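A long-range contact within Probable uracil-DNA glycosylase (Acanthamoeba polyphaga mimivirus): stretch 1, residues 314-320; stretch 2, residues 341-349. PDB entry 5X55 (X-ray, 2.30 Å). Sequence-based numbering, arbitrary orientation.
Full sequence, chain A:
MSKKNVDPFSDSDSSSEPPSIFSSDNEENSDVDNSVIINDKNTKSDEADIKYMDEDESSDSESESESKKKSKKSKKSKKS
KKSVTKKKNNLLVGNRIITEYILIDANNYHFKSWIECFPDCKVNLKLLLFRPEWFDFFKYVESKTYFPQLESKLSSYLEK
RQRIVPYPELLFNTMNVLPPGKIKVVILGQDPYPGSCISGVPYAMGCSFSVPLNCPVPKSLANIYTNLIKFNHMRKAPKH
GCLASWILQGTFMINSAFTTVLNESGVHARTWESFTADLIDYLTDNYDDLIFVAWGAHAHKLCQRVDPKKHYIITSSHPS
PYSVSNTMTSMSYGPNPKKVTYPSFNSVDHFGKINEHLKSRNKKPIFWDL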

# COMPACT_ATOMS: atom_id res chain seq x y z
N ILE A 314 10.80 6.70 8.78
CA ILE A 314 10.28 8.05 8.96
C ILE A 314 8.87 7.91 9.51
O ILE A 314 8.03 7.25 8.89
N THR A 315 8.61 8.54 10.66
CA THR A 315 7.37 8.31 11.40
C THR A 315 6.67 9.62 11.72
O THR A 315 7.30 10.58 12.18
N SER A 316 5.36 9.64 11.53
CA SER A 316 4.53 10.77 11.95
C SER A 316 3.11 10.25 12.16
O SER A 316 2.84 9.06 12.03
N SER A 317 2.19 11.17 12.45
CA SER A 317 0.79 10.79 12.49
C SER A 317 0.26 10.60 11.07
O SER A 317 0.88 10.97 10.06
N HIS A 318 -0.94 10.03 11.01
CA HIS A 318 -1.59 9.71 9.75
C HIS A 318 -2.16 10.96 9.09
O HIS A 318 -2.62 11.88 9.78
N PRO A 319 -2.17 11.01 7.75
CA PRO A 319 -2.67 12.21 7.05
C PRO A 319 -4.18 12.35 7.04
O PRO A 319 -4.67 13.35 6.50
N SER A 320 -4.94 11.38 7.56
CA SER A 320 -6.38 11.54 7.55
C SER A 320 -6.75 12.80 8.33
O SER A 320 -6.01 13.23 9.22
N THR A 341 5.94 9.90 21.51
CA THR A 341 5.21 10.88 20.73
C THR A 341 5.98 11.20 19.46
O THR A 341 7.19 11.41 19.50
N TYR A 342 5.28 11.20 18.33
CA TYR A 342 5.78 11.50 16.99
C TYR A 342 5.02 12.68 16.43
O TYR A 342 3.85 12.88 16.76
N PRO A 343 5.66 13.48 15.58
CA PRO A 343 5.04 14.74 15.13
C PRO A 343 3.83 14.51 14.24
O PRO A 343 3.59 13.42 13.72
N SER A 344 3.05 15.59 14.08
CA SER A 344 1.90 15.57 13.20
C SER A 344 2.33 15.46 11.73
O SER A 344 3.39 15.95 11.33
N PHE A 345 1.46 14.83 10.94
CA PHE A 345 1.75 14.63 9.53
C PHE A 345 2.09 15.94 8.83
O PHE A 345 3.07 16.01 8.07
N ASN A 346 1.29 16.98 9.06
CA ASN A 346 1.47 18.19 8.26
C ASN A 346 2.67 19.03 8.68
O ASN A 346 2.94 20.04 8.04
N SER A 347 3.40 18.63 9.72
CA SER A 347 4.58 19.37 10.15
C SER A 347 5.89 18.75 9.68
O SER A 347 6.94 19.37 9.85
N VAL A 348 5.87 17.54 9.10
CA VAL A 348 7.07 16.83 8.67
C VAL A 348 7.21 16.94 7.17
O VAL A 348 6.21 16.85 6.43
N ASP A 349 8.44 17.13 6.70
CA ASP A 349 8.69 17.13 5.26
C ASP A 349 9.04 15.70 4.85
O ASP A 349 10.19 15.35 4.62

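Three residues have the most surface covered and together account for nearly half of this contact: F345 from the second stretch, which has 88 Å² covered by the first, and S316 and T315 from the first, with 59 and 57 Å² covered by the second. Together the two stretches bury 433 Å², a modest area in which two apolar contacts on aromatic rings flank a small polar centre.

F345 opens a short 3-10 segment, and its CA-to-CB bond points sideways to the other stretch. With chi1 in the t well (178°) and chi2 at -88°, the ring lies beside the end of the first strand at S316 and the loop that follows, as far as P319. P319 covers one face: its CB sits 3.5 Å from the F345 ring centroid and only 2° off the ring normal, so a C-H group of the pyrrolidine rests almost exactly over the middle of the aromatic ring. The flat, electron-rich face of a phenylalanine suits the slightly polarised C-H groups of a proline, and the compact proline ring, puckered C-gamma endo, can approach closely; P319 CB also lies 3.8 Å from F345 CE2. The carbonyl O of S317 lies near the ring plane at its edge, where the aromatic C-H groups carry partial positive charge. The F345 ring is buried, as befits a large apolar side chain.

S316 and S317 show why small hydroxylated residues suit the tight middle of the contact. S316, in the p rotamer (75°), donates a hydrogen bond from OG to S317 O at 2.9 Å within its own stretch. That satisfies the buried hydroxyl while it packs against the second stretch, S316 OG lying 3.7 Å from F345 CA and 3.9 Å from F345 CD2. S316 CB in turn lies 4.0 Å from V348 CG2. V348, its chi1 at 180° (t), points toward the first stretch and gives the serine an apolar neighbour.

S317, also p (82°), provides the polar link. Its OG accepts a hydrogen bond from F345 N at 3.0 Å, while its backbone N donates to P343 O at 2.9 Å. One residue thus engages the second stretch through both side chain and main chain, holding the backbone just where the F345 side chain departs; the same hydroxyl is also hydrogen-bonded elsewhere in the structure.

The other apolar contact joins T315 and Y342, whose CA-to-CB bonds both point toward the opposite stretch. T315 adopts the m rotamer (-52°), and its CG2 lies over one face of the Y342 ring, 4.0 Å from the centroid and 24° off the normal, with T315 CG2 to Y342 CD1 at 3.7 Å. Threonine, which carries both a methyl and a hydroxyl, can offer the methyl to the ring and suits a partly exposed site. Y342, at chi1 -59° (m) and chi2 -89°, likewise combines a broad apolar face with a polar OH, and it too is partly exposed.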

# COMPACT_ATOMS: atom_id res chain seq x y z
CB ILE A 314 10.24 8.83 7.64
CG1 ILE A 314 11.63 9.00 7.03
CG2 ILE A 314 9.59 10.19 7.82
CD1 ILE A 314 11.55 9.55 5.59
CB THR A 315 7.64 7.54 12.70
OG1 THR A 315 8.39 6.36 12.41
CG2 THR A 315 6.34 7.13 13.32
CB SER A 316 4.55 11.87 10.91
OG SER A 316 3.75 11.47 9.80
CB SER A 317 -0.05 11.83 13.23
OG SER A 317 -0.39 12.92 12.36
CB HIS A 318 -2.71 8.70 10.01
CG HIS A 318 -3.26 8.04 8.77
ND1 HIS A 318 -4.24 8.62 8.00
CD2 HIS A 318 -3.00 6.84 8.21
CE1 HIS A 318 -4.56 7.81 7.01
NE2 HIS A 318 -3.81 6.73 7.10
CB PRO A 319 -2.16 12.01 5.62
CG PRO A 319 -2.06 10.55 5.46
CD PRO A 319 -1.55 10.07 6.81
CB SER A 320 -7.05 10.32 8.17
OG SER A 320 -7.41 10.58 9.52
CB THR A 341 4.96 12.15 21.56
OG1 THR A 341 4.15 11.81 22.68
CG2 THR A 341 4.22 13.18 20.75
CB TYR A 342 5.64 10.28 16.07
CG TYR A 342 6.38 9.10 16.62
CD1 TYR A 342 7.71 8.88 16.31
CD2 TYR A 342 5.76 8.22 17.51
CE1 TYR A 342 8.40 7.80 16.85
CE2 TYR A 342 6.45 7.14 18.05
CZ TYR A 342 7.77 6.94 17.72
OH TYR A 342 8.46 5.88 18.26
CB PRO A 343 6.17 15.43 14.35
CG PRO A 343 7.11 14.32 13.97
CD PRO A 343 7.05 13.35 15.12
CB SER A 344 1.05 16.82 13.38
OG SER A 344 1.73 17.96 12.91
CB PHE A 345 0.56 13.96 8.84
CG PHE A 345 0.77 13.76 7.36
CD1 PHE A 345 0.44 14.76 6.44
CD2 PHE A 345 1.36 12.58 6.89
CE1 PHE A 345 0.67 14.57 5.08
CE2 PHE A 345 1.60 12.39 5.54
CZ PHE A 345 1.24 13.38 4.63
CB ASN A 346 0.19 19.05 8.25
CG ASN A 346 -0.22 19.59 9.64
OD1 ASN A 346 0.46 19.37 10.65
ND2 ASN A 346 -1.34 20.30 9.67
CB SER A 347 4.60 19.48 11.69
OG SER A 347 5.00 18.26 12.28
CB VAL A 348 7.03 15.35 9.10
CG1 VAL A 348 8.29 14.61 8.64
CG2 VAL A 348 6.83 15.20 10.60
CB ASP A 349 9.80 18.12 4.93
CG ASP A 349 10.07 18.23 3.45
OD1 ASP A 349 9.32 17.66 2.63
OD2 ASP A 349 11.03 18.94 3.09